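Local atomic coordinates of peptide-binding protein (PDB entry 6SQX), a protein that is a secreted NlpC/P60 endopeptidase that cleaves the peptidoglycan of potentially competing bacteria. Residues 116-121 against 158-163. Residues are numbered along the deposited sequence; the frame is centred on the assembly and turned at random.
Sequences SNWVNS and DAFYNN. With EDO (1,2-ethanediol), chain H.
W118 bridges the two segments with the benzo end of its indole. Three neighbouring ring carbons each meet a different residue of 158-163. CZ2 of W118 lies 4.3 Å from CD2 of F160, at the edge of the phenyl ring and near its plane. CH2 of W118 is 4.3 Å from the carbonyl O of A159. CZ3 of W118 is equally far, 4.3 Å, from OD2 of D158. All three partners approach the indole obliquely. No hydrogen bond joins the segments directly. The approaches are all loose, and the area buried between the segments is small, 137 Å².

F160 has its CG anti to the backbone N (chi1 -177°), which carries the ring out to the indole. Its ring also reaches a bound 1,2-ethanediol, probably from the crystallisation liquor, with CE1 of F160 4.0 Å from C1 of the diol. N162 holds the same molecule through a hydrogen bond of 2.8 Å from ND2 of N162 to O2 of the diol.

CG2 of V119 covers one face of the indole, 3.4 Å above its plane and offset toward the rim. H114 stacks on the W118 ring, and its NE2 is also hydrogen-bonded to the carbonyl O of A159, so one histidine serves both segments. D158 folds back on its own chain: A159 N is bonded to OD1 of D158 at 2.9 Å, from above the carboxylate plane, and K109 N is bonded to the same oxygen.

The contact joins helix 118-126 to the long loop between strands 149-152 and 177-181, a loop that runs into the SH3b1-type family region. V119 packs on helix 90-102, which also supplies Y101 to meet the F160 ring.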
loop_
_atom_site.group_PDB
_atom_site.type_symbol
_atom_site.label_atom_id
_atom_site.label_comp_id
_atom_site.label_asym_id
_atom_site.label_seq_id
_atom_site.Cartn_x
_atom_site.Cartn_y
_atom_site.Cartn_z
ATOM N N SER A 116 -20.402 3.189 -24.437
ATOM C CA SER A 116 -21.358 3.810 -23.525
ATOM C C SER A 116 -21.963 2.823 -22.529
ATOM O O SER A 116 -22.398 3.240 -21.447
ATOM C CB SER A 116 -22.471 4.469 -24.336
ATOM O OG SER A 116 -22.961 3.552 -25.297
ATOM N N ASN A 117 -21.992 1.531 -22.859
ATOM C CA ASN A 117 -22.641 0.526 -22.030
ATOM C C ASN A 117 -21.653 -0.455 -21.397
ATOM O O ASN A 117 -22.057 -1.548 -20.994
ATOM C CB ASN A 117 -23.628 -0.250 -22.893
ATOM C CG ASN A 117 -22.920 -1.083 -23.953
ATOM O OD1 ASN A 117 -21.745 -0.831 -24.285
ATOM N ND2 ASN A 117 -23.622 -2.086 -24.484
ATOM N N TRP A 118 -20.368 -0.100 -21.307
ATOM C CA TRP A 118 -19.364 -1.113 -20.988
ATOM C C TRP A 118 -19.508 -1.682 -19.577
ATOM O O TRP A 118 -19.090 -2.817 -19.342
ATOM C CB TRP A 118 -17.953 -0.571 -21.221
ATOM C CG TRP A 118 -17.439 0.187 -20.079
ATOM C CD1 TRP A 118 -17.804 1.451 -19.698
ATOM C CD2 TRP A 118 -16.444 -0.254 -19.131
ATOM N NE1 TRP A 118 -17.084 1.823 -18.573
ATOM C CE2 TRP A 118 -16.258 0.792 -18.204
ATOM C CE3 TRP A 118 -15.687 -1.426 -18.990
ATOM C CZ2 TRP A 118 -15.354 0.699 -17.136
ATOM C CZ3 TRP A 118 -14.777 -1.512 -17.944
ATOM C CH2 TRP A 118 -14.627 -0.464 -17.020
ATOM N N VAL A 119 -20.109 -0.939 -18.642
ATOM C CA VAL A 119 -20.316 -1.462 -17.293
ATOM C C VAL A 119 -21.402 -2.534 -17.263
ATOM O O VAL A 119 -21.414 -3.380 -16.358
ATOM C CB VAL A 119 -20.605 -0.296 -16.324
ATOM C CG1 VAL A 119 -20.718 -0.775 -14.883
ATOM C CG2 VAL A 119 -19.522 0.773 -16.440
ATOM N N ASN A 120 -22.319 -2.527 -18.238
ATOM C CA ASN A 120 -23.459 -3.438 -18.173
ATOM C C ASN A 120 -23.010 -4.893 -18.106
ATOM O O ASN A 120 -23.514 -5.670 -17.286
ATOM C CB ASN A 120 -24.416 -3.208 -19.343
ATOM C CG ASN A 120 -25.151 -1.907 -19.213
ATOM O OD1 ASN A 120 -25.009 -1.225 -18.193
ATOM N ND2 ASN A 120 -25.938 -1.547 -20.222
ATOM N N SER A 121 -22.051 -5.279 -18.952
ATOM C CA SER A 121 -21.600 -6.667 -18.955
ATOM C C SER A 121 -20.925 -7.017 -17.636
ATOM O O SER A 121 -21.063 -8.140 -17.134
ATOM C CB SER A 121 -20.657 -6.911 -20.133
ATOM O OG SER A 121 -19.362 -6.390 -19.874
ATOM N N ASP A 158 -9.742 -4.683 -17.512
ATOM C CA ASP A 158 -9.751 -3.468 -18.309
ATOM C C ASP A 158 -9.657 -2.280 -17.370
ATOM O O ASP A 158 -10.017 -2.378 -16.190
ATOM C CB ASP A 158 -11.051 -3.400 -19.097
ATOM C CG ASP A 158 -10.944 -2.498 -20.333
ATOM O OD1 ASP A 158 -9.842 -1.940 -20.578
ATOM O OD2 ASP A 158 -11.946 -2.348 -21.073
ATOM N N ALA A 159 -9.090 -1.184 -17.879
ATOM C CA ALA A 159 -8.815 0.010 -17.090
ATOM C C ALA A 159 -9.955 1.003 -17.199
ATOM O O ALA A 159 -10.756 0.966 -18.148
ATOM C CB ALA A 159 -7.536 0.691 -17.591
ATOM N N PHE A 160 -9.991 1.931 -16.228
ATOM C CA PHE A 160 -10.725 3.195 -16.384
ATOM C C PHE A 160 -9.724 4.316 -16.145
ATOM O O PHE A 160 -9.335 4.559 -14.993
ATOM C CB PHE A 160 -11.905 3.348 -15.410
ATOM C CG PHE A 160 -12.687 4.618 -15.636
ATOM C CD1 PHE A 160 -12.283 5.820 -15.070
ATOM C CD2 PHE A 160 -13.788 4.613 -16.449
ATOM C CE1 PHE A 160 -12.964 7.003 -15.311
ATOM C CE2 PHE A 160 -14.488 5.794 -16.700
ATOM C CZ PHE A 160 -14.071 6.988 -16.123
ATOM N N TYR A 161 -9.304 4.963 -17.234
ATOM C CA TYR A 161 -8.462 6.149 -17.198
ATOM C C TYR A 161 -9.293 7.376 -17.532
ATOM O O TYR A 161 -10.229 7.313 -18.336
ATOM C CB TYR A 161 -7.363 6.061 -18.258
ATOM C CG TYR A 161 -6.358 4.967 -18.034
ATOM C CD1 TYR A 161 -5.464 5.015 -16.941
ATOM C CD2 TYR A 161 -6.243 3.933 -18.956
ATOM C CE1 TYR A 161 -4.521 4.012 -16.744
ATOM C CE2 TYR A 161 -5.264 2.940 -18.806
ATOM C CZ TYR A 161 -4.427 2.972 -17.680
ATOM O OH TYR A 161 -3.469 1.996 -17.503
ATOM N N ASN A 162 -8.935 8.501 -16.919
ATOM C CA ASN A 162 -9.347 9.779 -17.486
ATOM C C ASN A 162 -8.443 10.097 -18.689
ATOM O O ASN A 162 -7.487 9.368 -18.971
ATOM C CB ASN A 162 -9.259 10.872 -16.422
ATOM C CG ASN A 162 -10.328 10.710 -15.317
ATOM O OD1 ASN A 162 -11.508 10.431 -15.606
ATOM N ND2 ASN A 162 -9.911 10.875 -14.068
ATOM N N ASN A 163 -8.754 11.166 -19.419
ATOM C CA ASN A 163 -7.980 11.550 -20.594
ATOM C C ASN A 163 -6.488 11.595 -20.260
ATOM O O ASN A 163 -6.048 12.352 -19.390
ATOM C CB ASN A 163 -8.454 12.930 -21.077
ATOM C CG ASN A 163 -7.820 13.343 -22.399
ATOM O OD1 ASN A 163 -6.632 13.091 -22.623
ATOM N ND2 ASN A 163 -8.590 13.968 -23.269
HETATM C C1 EDO H . -12.153 8.558 -11.750
HETATM O O1 EDO H . -13.459 9.132 -11.952
HETATM C C2 EDO H . -11.303 9.493 -10.904
HETATM O O2 EDO H . -11.200 10.766 -11.587
#